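Local structure of glycosyl hydrolase family 2, TIM barrel domain protein (Parabacteroides merdae ATCC 43184, 6DXU) at residues Ile99-Pro102 with Arg107-Leu110; Thr126-His131 with Trp138-Thr143; Gly428-Trp433 with Gly541-Gly546; Ser519-His524 with Thr620-Tyr625; Lys656-Tyr661 with Leu669-Val674. The protein is a beta-glucuronidase of glycoside hydrolase family 2 from a human gut bacterium, and so probably removes terminal glucuronic acid from glucuronide conjugates. All coordinates share one frame; numbering follows the deposited sequence.

In the fold
Contacts 1 and 2 lie in the same N-terminal beta sandwich, with centres 13 Å apart, and they touch: strands 107-112 and 138-141 pair in one sheet, with Ile108 O 2.8 Å from Ile142 N. Contact 3 sits at the end of a TIM-barrel strand, about 17 Å from contact 2 at the nearest atoms. Contacts 3 and 4 alternate along the chain and draw on the same long loop after strand 512-513; their nearest atoms are about 15 Å apart. Contact 4 includes Arg523 of a bicine pocket. Contact 5, in a further sandwich, approaches contact 4 to about 6 Å, whereas its centre is 63 Å from that of contact 1.

Contact 1. Residues Ile99-Pro102 with Arg107-Leu110; sequences IDNP and RIVL
Near Asn101 and Ile108, whose CA atoms are 7.3 Å apart, the irregular segment 99-102 runs beside the start of strand 107-112, too far away for the two backbones to pair as neighbouring strands. This is an inter-sheet connection of a beta sandwich, the fold expected of the family 2 sugar-binding domain: the chain leaves strand 90-97 of one sheet and enters strand 107-112 of the other. Two side chains of the loop reach across. The first is Ile99, which brings its CG2 branch to within 3.7 Å of Ile108 CD1, the two side chains crossing obliquely. Ile108 holds CG1 beside its own backbone N (chi1 -51°) and carries the chain on nearly extended, placing CD1 toward the loop, where the Ile99 methyl meets it. Val146 of helix 143-150 touches both isoleucines, and Val162 of strand 162-169 lies against Ile99, so the pair joins a small apolar cluster with the helix and strand 162-169. The second is Asn101. With CG swung opposite the backbone N (chi1 -164°), its amide extends to the strand, and ND2 gives a weak 3.0 Å hydrogen bond to Arg107 O, bent to 126° at the hydrogen. The other end of the amide is used within the loop, OD1 accepting from Tyr103 N, which limits rotation of the group. Arg107 turns its side chain away from the loop to a salt bridge with Asp141. Asn101 ND2 also lies 3.3 Å from Arg107 N, but this pair consists of two donors and makes no bond.

Contact 2. Residues Thr126-His131 with Trp138-Thr143; sequences THVGSH and WNVDIT
Strands 126-131 and 138-141 run antiparallel at 163° with axes 7.1 Å apart, yet they belong to opposing sheets and meet through side chains, the CA atoms of Gly129 and Val140 coming within 6.1 Å. At one end the His131 imidazole lies flat on the Trp138 indole in a face-to-face stack, its ring centroid 3.6 Å from that of the five-membered ring and the planes only 4° apart. His131 CB sits over the six-membered ring of Trp138, 3.4 Å from its centroid, a CH-pi contact. Trp138 CG stands between its backbone N and carbonyl carbon (chi1 50°), which lays the indole flat against the histidine ring, while Asp136 holds His131 NE2. Replacing Trp138 with an alanine would probably strip the His131 ring of its stacking partner and open a gap between the sheets. Further along, Val128 CG2 packs equally against Val140 CG1 and Ile142 CG2, each 3.9 Å away. Gly129 passes Val140 so closely that a CB would collide with Val140 CG2. Val128 and Gly129 form a classic beta bulge opposite Val121 of strand 118-123, while strand 138-141 pairs with strand 107-112, whose Phe112 also stacks with Trp138; helix 143-150 follows after Ile142, its N-cap residue.

Contact 3. Residues Gly428-Trp433 with Gly541-Gly546; sequences GNENDW and GDERAG
Glu430 and Glu543 bring their carboxylates together where the fourth strand of the TIM barrel, 422-429, gives way to a turn. In family 2 hydrolases the glutamate of an Asn-Glu pair at the end of this strand is the general acid/base; Asn429-Glu430 is consistent with that motif, and Glu430 is probably that residue. Segment 541-546 belongs to the long loop after strand 512-513. Glu430 keeps CG beside its backbone N, Glu543 has CG opposite its own (chi1 176°), and both chains are extended from there, so that the carboxylates meet across a water. The two side chains cross at about a right angle, and Glu430 OE2 stops 4.0 Å from Glu543 OE1 with the carboxylate planes 79° apart. The water joining this pair of carboxylates lies 2.8 Å from Glu430 OE2 and 2.6 Å from Glu543 OE1; a second lies between the same oxygens, though too close to Glu543 for its position to be trusted. Salt bridges run from Arg393 NE to Glu430 OE1 and from Arg468 NH1 to Glu430 OE2. Trp433 holds CG anti to its backbone N, which brings the six-membered edge of the indole, CZ3 and CH2, to Glu543 OE2; the oxygen lies near the ring plane, 3.9 Å from Trp433 CZ3, with the carboxylate turned 84° to the ring. Arg393 also makes a cation-pi contact with Trp433. Within the loop, Arg544 grips Asp542 side-on: NE, with its partner in the guanidinium plane, lies 2.9 Å from Asp542 OD2, and NH1 reaches Asp542 OD1.

Contact 4. Residues Ser519-His524 with Thr620-Tyr625; sequences SHARRH and TPKESY. With BCN (bicine), chain L.
A buried lysine-to-carbonyl contact, Lys622 with Ser519, ties the long loop after TIM-barrel strand 512-513 to the start of helix 623-632. Lys622, extended beyond CG, slides its chain past Ala521, whose CB is 4.1 Å from Lys622 CD, and gives a 2.8 Å hydrogen bond from NZ to Ser519 O, approaching in the carbonyl plane. Its bond to Ser519 OG is long and weak, and the ammonium also forms a salt bridge with Asp595. A methionine in place of Lys622 would probably leave Ser519 O and the Asp595 carboxylate without this buried partner. A water bridges two hydroxyls, 2.9 Å from Ser519 OG and 2.7 Å from Ser624 OG. Separately, Glu623 CG meets the edge of the His524 ring, 3.8 Å from His524 CE1; Tyr641 and Thr644 hold the two ring nitrogens, and His639 takes Glu623 OE1. The type II turn from His520 to Arg523 turns Ala521 toward the lysine, while Arg523, bent at chi3 (-75°), lies with one guanidinium face against His520 CD2 and donates from NH1 to bicine O4 at 2.9 Å. The loop thus contributes Arg523 to the bicine pocket, where Asp603 O also bonds the ligand.

Contact 5. Residues Lys656-Tyr661 with Leu669-Val674; sequences KEILVY and LFVNGV
Ile658 and Val660 of strand 655-662 face Leu669 and Val671 of strand 666-671 across a gap spanned by side chains alone. The strand axes approach to 10.2 Å, with 138° between their directions, a spacing suited to two packed layers rather than to neighbours in one sheet. Leu669 supplies the main bump. Its CG points opposite the backbone N (chi1 -167°), which drives the forked end across the gap so that its two methyls meet different residues. CD2 enters the hollow formed by the two arms of Ile658, 3.9 Å from both CG2 and CD1, while CD1 rests 4.1 Å from Val660 CG2, these two side chains sliding past each other in opposite directions. Ile658 is a bump in its turn: with CG1 beside the backbone N and the chain extended, CD1 points into the cleft between Leu669 and Val671, touching Leu669 CD2 and, at 4.1 Å, Val671 CG2. The four residues interlock without polar atoms. Around them, Ile638 and Ile640 pack on Val660, Ile640 reaching Ile658 as well, and Trp693, Ile704 and Ala706 flank Leu669. Just past Val671 the chain reverses in a type I' turn through Asn672 and Gly673, with Val671 N bonded to Val674 O at 3.0 Å. Strand 655-662 belongs to a three-stranded antiparallel sheet and strand 666-671 to a five-stranded mixed one, and such apolar interdigitation forms the core of a two-layer beta sandwich.

Contact 1. Residues Ile99-Pro102 with Arg107-Leu110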
# COMPACT_ATOMS: atom_id res chain seq x y z
N ILE D 99 -13.97 24.45 -23.12
CA ILE D 99 -12.85 25.21 -22.58
C ILE D 99 -12.30 26.14 -23.64
O ILE D 99 -12.04 25.71 -24.78
CB ILE D 99 -11.74 24.27 -22.06
CG1 ILE D 99 -12.28 23.42 -20.90
CG2 ILE D 99 -10.52 25.10 -21.68
CD1 ILE D 99 -11.30 22.38 -20.39
N ASP D 100 -12.13 27.41 -23.28
CA ASP D 100 -11.49 28.39 -24.15
C ASP D 100 -10.94 29.47 -23.21
O ASP D 100 -11.64 30.42 -22.87
CB ASP D 100 -12.47 28.98 -25.16
CG ASP D 100 -11.79 29.87 -26.20
OD1 ASP D 100 -12.41 30.13 -27.25
OD2 ASP D 100 -10.64 30.29 -25.97
N ASN D 101 -9.69 29.32 -22.83
CA ASN D 101 -9.10 30.19 -21.82
C ASN D 101 -8.82 31.57 -22.41
O ASN D 101 -8.08 31.66 -23.40
CB ASN D 101 -7.81 29.56 -21.28
CG ASN D 101 -7.34 30.20 -19.98
OD1 ASN D 101 -7.61 31.38 -19.71
ND2 ASN D 101 -6.66 29.42 -19.16
N PRO D 102 -9.40 32.64 -21.87
CA PRO D 102 -9.14 33.97 -22.43
C PRO D 102 -7.74 34.50 -22.14
O PRO D 102 -7.34 35.50 -22.75
CB PRO D 102 -10.21 34.85 -21.77
CG PRO D 102 -10.42 34.21 -20.45
CD PRO D 102 -10.28 32.70 -20.70
N ARG D 107 -4.23 29.32 -16.91
CA ARG D 107 -4.53 28.14 -16.13
C ARG D 107 -6.03 27.93 -16.11
O ARG D 107 -6.81 28.88 -16.17
CB ARG D 107 -4.03 28.27 -14.68
CG ARG D 107 -2.59 28.76 -14.55
CD ARG D 107 -1.61 27.85 -15.26
NE ARG D 107 -1.49 26.53 -14.65
CZ ARG D 107 -0.62 25.61 -15.04
NH1 ARG D 107 0.20 25.86 -16.05
NH2 ARG D 107 -0.57 24.43 -14.44
N ILE D 108 -6.42 26.65 -15.98
CA ILE D 108 -7.81 26.24 -15.85
C ILE D 108 -7.96 25.61 -14.48
O ILE D 108 -7.35 24.56 -14.20
CB ILE D 108 -8.19 25.21 -16.93
CG1 ILE D 108 -7.80 25.70 -18.32
CG2 ILE D 108 -9.68 24.91 -16.89
CD1 ILE D 108 -7.71 24.56 -19.34
N VAL D 109 -8.78 26.21 -13.62
CA VAL D 109 -8.94 25.72 -12.26
C VAL D 109 -10.41 25.42 -12.02
O VAL D 109 -11.28 26.23 -12.35
CB VAL D 109 -8.40 26.73 -11.23
CG1 VAL D 109 -8.72 26.27 -9.82
CG2 VAL D 109 -6.89 26.92 -11.40
N LEU D 110 -10.68 24.26 -11.43
CA LEU D 110 -12.01 23.93 -10.93
C LEU D 110 -12.06 24.32 -9.46
O LEU D 110 -11.25 23.84 -8.66
CB LEU D 110 -12.31 22.44 -11.08
CG LEU D 110 -12.37 21.85 -12.48
CD1 LEU D 110 -12.49 20.31 -12.39
CD2 LEU D 110 -13.51 22.46 -13.28

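Contact 2. Residues Thr126-His131 with Trp138-Thr143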
# COMPACT_ATOMS: atom_id res chain seq x y z
N THR D 126 -8.12 10.43 -16.32
CA THR D 126 -7.06 10.79 -15.38
C THR D 126 -7.66 11.34 -14.10
O THR D 126 -8.43 12.31 -14.13
CB THR D 126 -6.09 11.79 -16.02
OG1 THR D 126 -5.42 11.15 -17.11
CG2 THR D 126 -5.06 12.28 -15.02
N HIS D 127 -7.31 10.73 -12.98
CA HIS D 127 -7.69 11.25 -11.68
C HIS D 127 -6.85 12.49 -11.36
O HIS D 127 -5.62 12.41 -11.28
CB HIS D 127 -7.51 10.13 -10.65
CG HIS D 127 -7.96 10.48 -9.26
ND1 HIS D 127 -7.08 10.78 -8.25
CD2 HIS D 127 -9.20 10.61 -8.73
CE1 HIS D 127 -7.75 11.05 -7.15
NE2 HIS D 127 -9.04 10.95 -7.41
N VAL D 128 -7.51 13.65 -11.20
CA VAL D 128 -6.79 14.91 -11.03
C VAL D 128 -6.93 15.50 -9.64
O VAL D 128 -6.22 16.47 -9.32
CB VAL D 128 -7.21 15.98 -12.07
CG1 VAL D 128 -6.82 15.53 -13.46
CG2 VAL D 128 -8.73 16.32 -11.97
N GLY D 129 -7.82 14.99 -8.80
CA GLY D 129 -7.95 15.58 -7.49
C GLY D 129 -8.94 14.81 -6.65
O GLY D 129 -9.77 14.06 -7.16
N SER D 130 -8.81 14.99 -5.34
CA SER D 130 -9.70 14.35 -4.39
C SER D 130 -9.79 15.24 -3.16
O SER D 130 -8.88 16.02 -2.87
CB SER D 130 -9.21 12.96 -3.99
OG SER D 130 -8.03 13.06 -3.24
N HIS D 131 -10.88 15.07 -2.42
CA HIS D 131 -11.12 15.89 -1.25
C HIS D 131 -12.00 15.12 -0.29
O HIS D 131 -12.92 14.42 -0.71
CB HIS D 131 -11.80 17.21 -1.63
CG HIS D 131 -11.96 18.15 -0.48
ND1 HIS D 131 -10.91 18.90 0.01
CD2 HIS D 131 -13.02 18.41 0.31
CE1 HIS D 131 -11.33 19.61 1.04
NE2 HIS D 131 -12.61 19.33 1.25
N TRP D 138 -12.22 24.06 -1.96
CA TRP D 138 -10.98 23.45 -2.44
C TRP D 138 -10.97 23.59 -3.95
O TRP D 138 -12.01 23.86 -4.57
CB TRP D 138 -10.87 21.98 -2.02
CG TRP D 138 -12.09 21.15 -2.33
CD1 TRP D 138 -13.29 21.19 -1.67
CD2 TRP D 138 -12.25 20.17 -3.38
NE1 TRP D 138 -14.18 20.30 -2.24
CE2 TRP D 138 -13.56 19.66 -3.28
CE3 TRP D 138 -11.40 19.67 -4.36
CZ2 TRP D 138 -14.05 18.68 -4.15
CZ3 TRP D 138 -11.88 18.70 -5.23
CH2 TRP D 138 -13.19 18.21 -5.11
N ASN D 139 -9.80 23.42 -4.56
CA ASN D 139 -9.73 23.60 -6.00
C ASN D 139 -8.71 22.64 -6.60
O ASN D 139 -7.87 22.07 -5.90
CB ASN D 139 -9.39 25.05 -6.37
CG ASN D 139 -8.14 25.56 -5.68
OD1 ASN D 139 -7.06 25.00 -5.85
ND2 ASN D 139 -8.28 26.61 -4.89
N VAL D 140 -8.80 22.47 -7.93
CA VAL D 140 -7.93 21.59 -8.69
C VAL D 140 -7.52 22.32 -9.96
O VAL D 140 -8.38 22.72 -10.75
CB VAL D 140 -8.62 20.27 -9.07
CG1 VAL D 140 -7.63 19.35 -9.80
CG2 VAL D 140 -9.19 19.58 -7.83
N ASP D 141 -6.21 22.47 -10.18
CA ASP D 141 -5.71 23.00 -11.46
C ASP D 141 -5.70 21.85 -12.46
O ASP D 141 -4.93 20.90 -12.32
CB ASP D 141 -4.30 23.57 -11.28
CG ASP D 141 -3.80 24.32 -12.52
OD1 ASP D 141 -4.15 23.93 -13.64
OD2 ASP D 141 -2.96 25.24 -12.37
N ILE D 142 -6.53 21.93 -13.50
CA ILE D 142 -6.63 20.84 -14.47
C ILE D 142 -5.93 21.18 -15.78
O ILE D 142 -6.10 20.46 -16.77
CB ILE D 142 -8.10 20.45 -14.72
CG1 ILE D 142 -8.88 21.64 -15.32
CG2 ILE D 142 -8.72 19.97 -13.43
CD1 ILE D 142 -10.31 21.27 -15.83
N THR D 143 -5.11 22.24 -15.78
CA THR D 143 -4.45 22.67 -17.01
C THR D 143 -3.70 21.52 -17.68
O THR D 143 -3.86 21.29 -18.89
CB THR D 143 -3.49 23.83 -16.73
OG1 THR D 143 -4.17 24.85 -15.99
CG2 THR D 143 -2.97 24.41 -18.05

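Contact 3. Residues Gly428-Trp433 with Gly541-Gly546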
# COMPACT_ATOMS: atom_id res chain seq x y z
N GLY D 428 -16.36 22.36 17.88
CA GLY D 428 -17.16 21.15 17.93
C GLY D 428 -18.42 21.34 18.74
O GLY D 428 -18.60 22.32 19.46
N ASN D 429 -19.31 20.35 18.62
CA ASN D 429 -20.62 20.41 19.24
C ASN D 429 -20.95 19.07 19.90
O ASN D 429 -20.78 18.03 19.27
CB ASN D 429 -21.70 20.75 18.21
CG ASN D 429 -23.09 20.73 18.81
OD1 ASN D 429 -23.44 21.60 19.58
ND2 ASN D 429 -23.87 19.71 18.47
N GLU D 430 -21.41 19.12 21.15
CA GLU D 430 -21.85 17.94 21.89
C GLU D 430 -20.83 16.82 21.78
O GLU D 430 -21.14 15.67 21.46
CB GLU D 430 -23.24 17.48 21.41
CG GLU D 430 -24.32 18.49 21.77
CD GLU D 430 -25.69 18.17 21.20
OE1 GLU D 430 -25.78 17.42 20.20
OE2 GLU D 430 -26.68 18.70 21.73
N ASN D 431 -19.58 17.17 22.05
CA ASN D 431 -18.52 16.18 21.98
C ASN D 431 -18.53 15.24 23.17
O ASN D 431 -17.70 14.32 23.22
CB ASN D 431 -17.16 16.87 21.83
CG ASN D 431 -17.04 17.59 20.51
OD1 ASN D 431 -16.96 18.82 20.45
ND2 ASN D 431 -17.09 16.82 19.42
N ASP D 432 -19.44 15.43 24.11
CA ASP D 432 -19.70 14.46 25.17
C ASP D 432 -20.70 13.37 24.76
O ASP D 432 -21.09 12.55 25.60
CB ASP D 432 -20.22 15.18 26.42
CG ASP D 432 -21.52 15.93 26.17
OD1 ASP D 432 -22.00 15.98 25.01
OD2 ASP D 432 -22.08 16.49 27.14
N TRP D 433 -21.14 13.35 23.50
CA TRP D 433 -22.15 12.40 23.03
C TRP D 433 -21.44 11.16 22.51
O TRP D 433 -20.71 11.25 21.50
CB TRP D 433 -22.99 13.05 21.94
CG TRP D 433 -24.27 12.36 21.55
CD1 TRP D 433 -24.42 11.07 21.12
CD2 TRP D 433 -25.58 12.95 21.50
NE1 TRP D 433 -25.74 10.82 20.82
CE2 TRP D 433 -26.47 11.95 21.06
CE3 TRP D 433 -26.09 14.22 21.81
CZ2 TRP D 433 -27.85 12.19 20.90
CZ3 TRP D 433 -27.45 14.46 21.66
CH2 TRP D 433 -28.31 13.44 21.21
N GLY D 541 -32.51 22.56 32.85
CA GLY D 541 -33.07 22.76 31.52
C GLY D 541 -32.18 22.26 30.40
O GLY D 541 -32.37 22.64 29.25
N ASP D 542 -31.23 21.39 30.73
CA ASP D 542 -30.31 20.85 29.73
C ASP D 542 -30.89 19.62 29.05
O ASP D 542 -31.68 18.87 29.65
CB ASP D 542 -28.96 20.51 30.37
CG ASP D 542 -29.07 19.51 31.50
OD1 ASP D 542 -29.80 19.80 32.48
OD2 ASP D 542 -28.45 18.42 31.41
N GLU D 543 -30.51 19.42 27.79
CA GLU D 543 -30.86 18.20 27.07
C GLU D 543 -29.87 17.09 27.43
O GLU D 543 -28.65 17.26 27.28
CB GLU D 543 -30.85 18.45 25.56
CG GLU D 543 -31.12 17.19 24.72
CD GLU D 543 -30.76 17.36 23.25
OE1 GLU D 543 -30.47 18.52 22.84
OE2 GLU D 543 -30.75 16.35 22.51
N ARG D 544 -30.39 15.97 27.92
CA ARG D 544 -29.61 14.78 28.22
C ARG D 544 -30.03 13.64 27.30
O ARG D 544 -31.06 13.70 26.62
CB ARG D 544 -29.79 14.36 29.69
CG ARG D 544 -29.27 15.38 30.68
CD ARG D 544 -29.78 15.12 32.08
NE ARG D 544 -29.85 16.38 32.83
CZ ARG D 544 -30.44 16.52 34.01
NH1 ARG D 544 -30.45 17.72 34.59
NH2 ARG D 544 -31.03 15.49 34.60
N ALA D 545 -29.22 12.58 27.30
CA ALA D 545 -29.48 11.42 26.46
C ALA D 545 -30.89 10.89 26.69
O ALA D 545 -31.31 10.65 27.83
CB ALA D 545 -28.45 10.32 26.74
N GLY D 546 -31.64 10.73 25.59
CA GLY D 546 -33.02 10.29 25.64
C GLY D 546 -34.05 11.39 25.59
O GLY D 546 -35.20 11.13 25.21
O HOH W 1 -28.28 19.61 23.83
O HOH W 2 -29.49 19.22 20.76

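Contact 4. Residues Ser519-His524 with Thr620-Tyr625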
# COMPACT_ATOMS: atom_id res chain seq x y z
N SER D 519 -42.52 23.71 16.41
CA SER D 519 -43.90 24.04 16.10
C SER D 519 -44.23 23.55 14.70
O SER D 519 -43.53 23.87 13.73
CB SER D 519 -44.19 25.54 16.25
OG SER D 519 -43.46 26.36 15.34
N HIS D 520 -45.26 22.72 14.62
CA HIS D 520 -45.85 22.26 13.37
C HIS D 520 -46.59 23.44 12.76
O HIS D 520 -47.65 23.83 13.26
CB HIS D 520 -46.78 21.09 13.69
CG HIS D 520 -47.26 20.31 12.50
ND1 HIS D 520 -46.47 20.02 11.41
CD2 HIS D 520 -48.46 19.71 12.26
CE1 HIS D 520 -47.16 19.29 10.55
NE2 HIS D 520 -48.37 19.10 11.03
N ALA D 521 -46.01 24.03 11.71
CA ALA D 521 -46.54 25.28 11.17
C ALA D 521 -48.00 25.11 10.79
O ALA D 521 -48.37 24.13 10.14
CB ALA D 521 -45.74 25.73 9.95
N ARG D 522 -48.82 26.07 11.20
CA ARG D 522 -50.26 26.17 10.99
C ARG D 522 -51.03 25.41 12.06
O ARG D 522 -52.26 25.38 12.00
CB ARG D 522 -50.72 25.70 9.59
CG ARG D 522 -50.05 26.47 8.46
CD ARG D 522 -50.38 25.93 7.07
NE ARG D 522 -49.83 26.83 6.06
CZ ARG D 522 -50.46 27.93 5.63
NH1 ARG D 522 -51.67 28.25 6.10
NH2 ARG D 522 -49.89 28.72 4.73
N ARG D 523 -50.36 24.78 13.02
CA ARG D 523 -51.07 24.17 14.14
C ARG D 523 -51.15 25.15 15.30
O ARG D 523 -50.13 25.72 15.71
CB ARG D 523 -50.41 22.88 14.60
CG ARG D 523 -51.10 22.23 15.78
CD ARG D 523 -50.34 20.99 16.26
NE ARG D 523 -50.52 19.84 15.37
CZ ARG D 523 -49.76 18.75 15.40
NH1 ARG D 523 -48.75 18.66 16.26
NH2 ARG D 523 -49.99 17.75 14.55
N HIS D 524 -52.35 25.34 15.83
CA HIS D 524 -52.58 26.30 16.90
C HIS D 524 -53.39 25.63 18.00
O HIS D 524 -53.89 24.51 17.85
CB HIS D 524 -53.24 27.57 16.35
CG HIS D 524 -52.50 28.17 15.20
ND1 HIS D 524 -51.44 29.04 15.37
CD2 HIS D 524 -52.65 28.02 13.86
CE1 HIS D 524 -50.98 29.41 14.18
NE2 HIS D 524 -51.70 28.80 13.25
N THR D 620 -41.66 30.28 4.24
CA THR D 620 -42.89 30.86 4.77
C THR D 620 -42.69 31.19 6.25
O THR D 620 -42.40 30.28 7.03
CB THR D 620 -44.08 29.91 4.62
OG1 THR D 620 -44.17 29.48 3.26
CG2 THR D 620 -45.38 30.64 5.03
N PRO D 621 -42.84 32.44 6.66
CA PRO D 621 -42.66 32.76 8.08
C PRO D 621 -43.73 32.09 8.93
O PRO D 621 -44.89 32.01 8.53
CB PRO D 621 -42.81 34.29 8.12
CG PRO D 621 -42.75 34.75 6.70
CD PRO D 621 -43.20 33.62 5.86
N LYS D 622 -43.32 31.60 10.09
CA LYS D 622 -44.25 31.14 11.11
C LYS D 622 -44.67 32.32 11.98
O LYS D 622 -44.12 33.41 11.90
CB LYS D 622 -43.62 30.04 11.97
CG LYS D 622 -43.22 28.77 11.21
CD LYS D 622 -42.88 27.66 12.19
CE LYS D 622 -42.04 26.56 11.55
NZ LYS D 622 -41.59 25.59 12.60
N GLU D 623 -45.64 32.08 12.86
CA GLU D 623 -46.08 33.17 13.74
C GLU D 623 -44.94 33.64 14.63
O GLU D 623 -44.86 34.83 14.98
CB GLU D 623 -47.27 32.73 14.59
CG GLU D 623 -48.45 32.17 13.80
CD GLU D 623 -49.47 33.22 13.36
OE1 GLU D 623 -49.38 34.40 13.77
OE2 GLU D 623 -50.38 32.85 12.60
N SER D 624 -44.01 32.74 14.97
CA SER D 624 -42.90 33.05 15.86
C SER D 624 -41.91 34.04 15.26
O SER D 624 -41.20 34.73 16.01
CB SER D 624 -42.17 31.76 16.24
OG SER D 624 -42.07 30.88 15.12
N TYR D 625 -41.83 34.12 13.93
CA TYR D 625 -40.97 35.12 13.30
C TYR D 625 -41.31 36.52 13.78
O TYR D 625 -40.42 37.33 14.05
CB TYR D 625 -41.11 35.02 11.78
CG TYR D 625 -40.31 36.03 10.97
CD1 TYR D 625 -40.84 37.27 10.65
CD2 TYR D 625 -39.02 35.74 10.52
CE1 TYR D 625 -40.12 38.19 9.91
CE2 TYR D 625 -38.29 36.64 9.77
CZ TYR D 625 -38.85 37.87 9.47
OH TYR D 625 -38.15 38.78 8.73
N1 BCN L . -45.59 14.59 18.54
C1 BCN L . -46.20 13.59 19.40
C2 BCN L . -47.35 12.93 18.65
O21 BCN L . -47.77 13.44 17.58
O22 BCN L . -47.88 11.87 19.10
C3 BCN L . -45.91 15.91 19.07
C4 BCN L . -47.34 16.32 18.71
O4 BCN L . -47.53 16.22 17.32
C5 BCN L . -44.14 14.42 18.60
C6 BCN L . -43.64 13.60 17.41
O6 BCN L . -44.60 13.66 16.39
O HOH W 3 -44.20 29.19 15.32

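Contact 5. Residues Lys656-Tyr661 with Leu669-Val674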
# COMPACT_ATOMS: atom_id res chain seq x y z
N LYS D 656 -62.15 35.44 24.17
CA LYS D 656 -60.95 34.77 23.70
C LYS D 656 -59.76 35.71 23.75
O LYS D 656 -59.86 36.88 23.38
CB LYS D 656 -61.14 34.26 22.27
CG LYS D 656 -62.38 33.42 22.08
CD LYS D 656 -62.37 32.21 23.00
CE LYS D 656 -61.20 31.29 22.69
NZ LYS D 656 -61.28 30.01 23.43
N GLU D 657 -58.62 35.17 24.18
CA GLU D 657 -57.40 35.95 24.21
C GLU D 657 -56.88 36.18 22.79
O GLU D 657 -56.81 35.25 21.98
CB GLU D 657 -56.34 35.25 25.05
CG GLU D 657 -55.08 36.07 25.25
CD GLU D 657 -54.15 35.45 26.29
OE1 GLU D 657 -53.80 34.27 26.14
OE2 GLU D 657 -53.77 36.15 27.26
N ILE D 658 -56.56 37.44 22.49
CA ILE D 658 -55.95 37.84 21.24
C ILE D 658 -54.62 38.51 21.57
O ILE D 658 -54.58 39.44 22.39
CB ILE D 658 -56.85 38.81 20.44
CG1 ILE D 658 -58.17 38.11 20.05
CG2 ILE D 658 -56.12 39.34 19.21
CD1 ILE D 658 -59.18 39.06 19.41
N LEU D 659 -53.54 38.01 20.97
CA LEU D 659 -52.20 38.54 21.16
C LEU D 659 -51.78 39.30 19.91
O LEU D 659 -52.02 38.85 18.79
CB LEU D 659 -51.18 37.41 21.44
CG LEU D 659 -51.48 36.47 22.59
CD1 LEU D 659 -50.38 35.42 22.74
CD2 LEU D 659 -51.68 37.25 23.88
N VAL D 660 -51.13 40.45 20.10
CA VAL D 660 -50.57 41.22 19.00
C VAL D 660 -49.08 41.39 19.26
O VAL D 660 -48.68 41.84 20.34
CB VAL D 660 -51.28 42.58 18.84
CG1 VAL D 660 -50.58 43.44 17.79
CG2 VAL D 660 -52.74 42.35 18.46
N TYR D 661 -48.26 41.02 18.28
CA TYR D 661 -46.81 41.19 18.37
C TYR D 661 -46.42 42.40 17.52
O TYR D 661 -46.61 42.40 16.30
CB TYR D 661 -46.07 39.90 17.98
CG TYR D 661 -46.19 38.92 19.12
CD1 TYR D 661 -45.37 39.04 20.24
CD2 TYR D 661 -47.19 37.95 19.14
CE1 TYR D 661 -45.50 38.19 21.32
CE2 TYR D 661 -47.32 37.09 20.22
CZ TYR D 661 -46.47 37.22 21.31
OH TYR D 661 -46.59 36.38 22.40
N LEU D 669 -57.03 47.56 19.15
CA LEU D 669 -57.60 46.38 18.51
C LEU D 669 -59.08 46.60 18.19
O LEU D 669 -59.83 47.14 19.01
CB LEU D 669 -57.47 45.16 19.42
CG LEU D 669 -57.74 43.79 18.80
CD1 LEU D 669 -56.61 43.40 17.86
CD2 LEU D 669 -57.90 42.74 19.90
N PHE D 670 -59.50 46.13 17.02
CA PHE D 670 -60.89 46.18 16.59
C PHE D 670 -61.35 44.77 16.25
O PHE D 670 -60.65 44.05 15.53
CB PHE D 670 -61.08 47.07 15.37
CG PHE D 670 -60.66 48.49 15.57
CD1 PHE D 670 -61.60 49.47 15.87
CD2 PHE D 670 -59.32 48.87 15.45
CE1 PHE D 670 -61.22 50.79 16.06
CE2 PHE D 670 -58.94 50.19 15.63
CZ PHE D 670 -59.90 51.15 15.94
N VAL D 671 -62.52 44.37 16.75
CA VAL D 671 -63.11 43.09 16.40
C VAL D 671 -64.45 43.37 15.73
O VAL D 671 -65.36 43.94 16.36
CB VAL D 671 -63.29 42.17 17.62
CG1 VAL D 671 -64.05 40.90 17.23
CG2 VAL D 671 -61.92 41.81 18.20
N ASN D 672 -64.56 43.01 14.44
CA ASN D 672 -65.74 43.33 13.63
C ASN D 672 -66.05 44.82 13.65
O ASN D 672 -67.21 45.25 13.71
CB ASN D 672 -66.93 42.49 14.10
CG ASN D 672 -66.65 41.01 13.97
OD1 ASN D 672 -66.10 40.58 12.96
ND2 ASN D 672 -66.96 40.24 15.01
N GLY D 673 -64.99 45.64 13.59
CA GLY D 673 -65.13 47.08 13.53
C GLY D 673 -65.35 47.76 14.87
O GLY D 673 -65.34 49.01 14.91
N VAL D 674 -65.50 47.00 15.95
CA VAL D 674 -65.78 47.55 17.27
C VAL D 674 -64.47 47.66 18.04
O VAL D 674 -63.77 46.66 18.24
CB VAL D 674 -66.78 46.67 18.04
CG1 VAL D 674 -67.05 47.25 19.42
CG2 VAL D 674 -68.08 46.53 17.25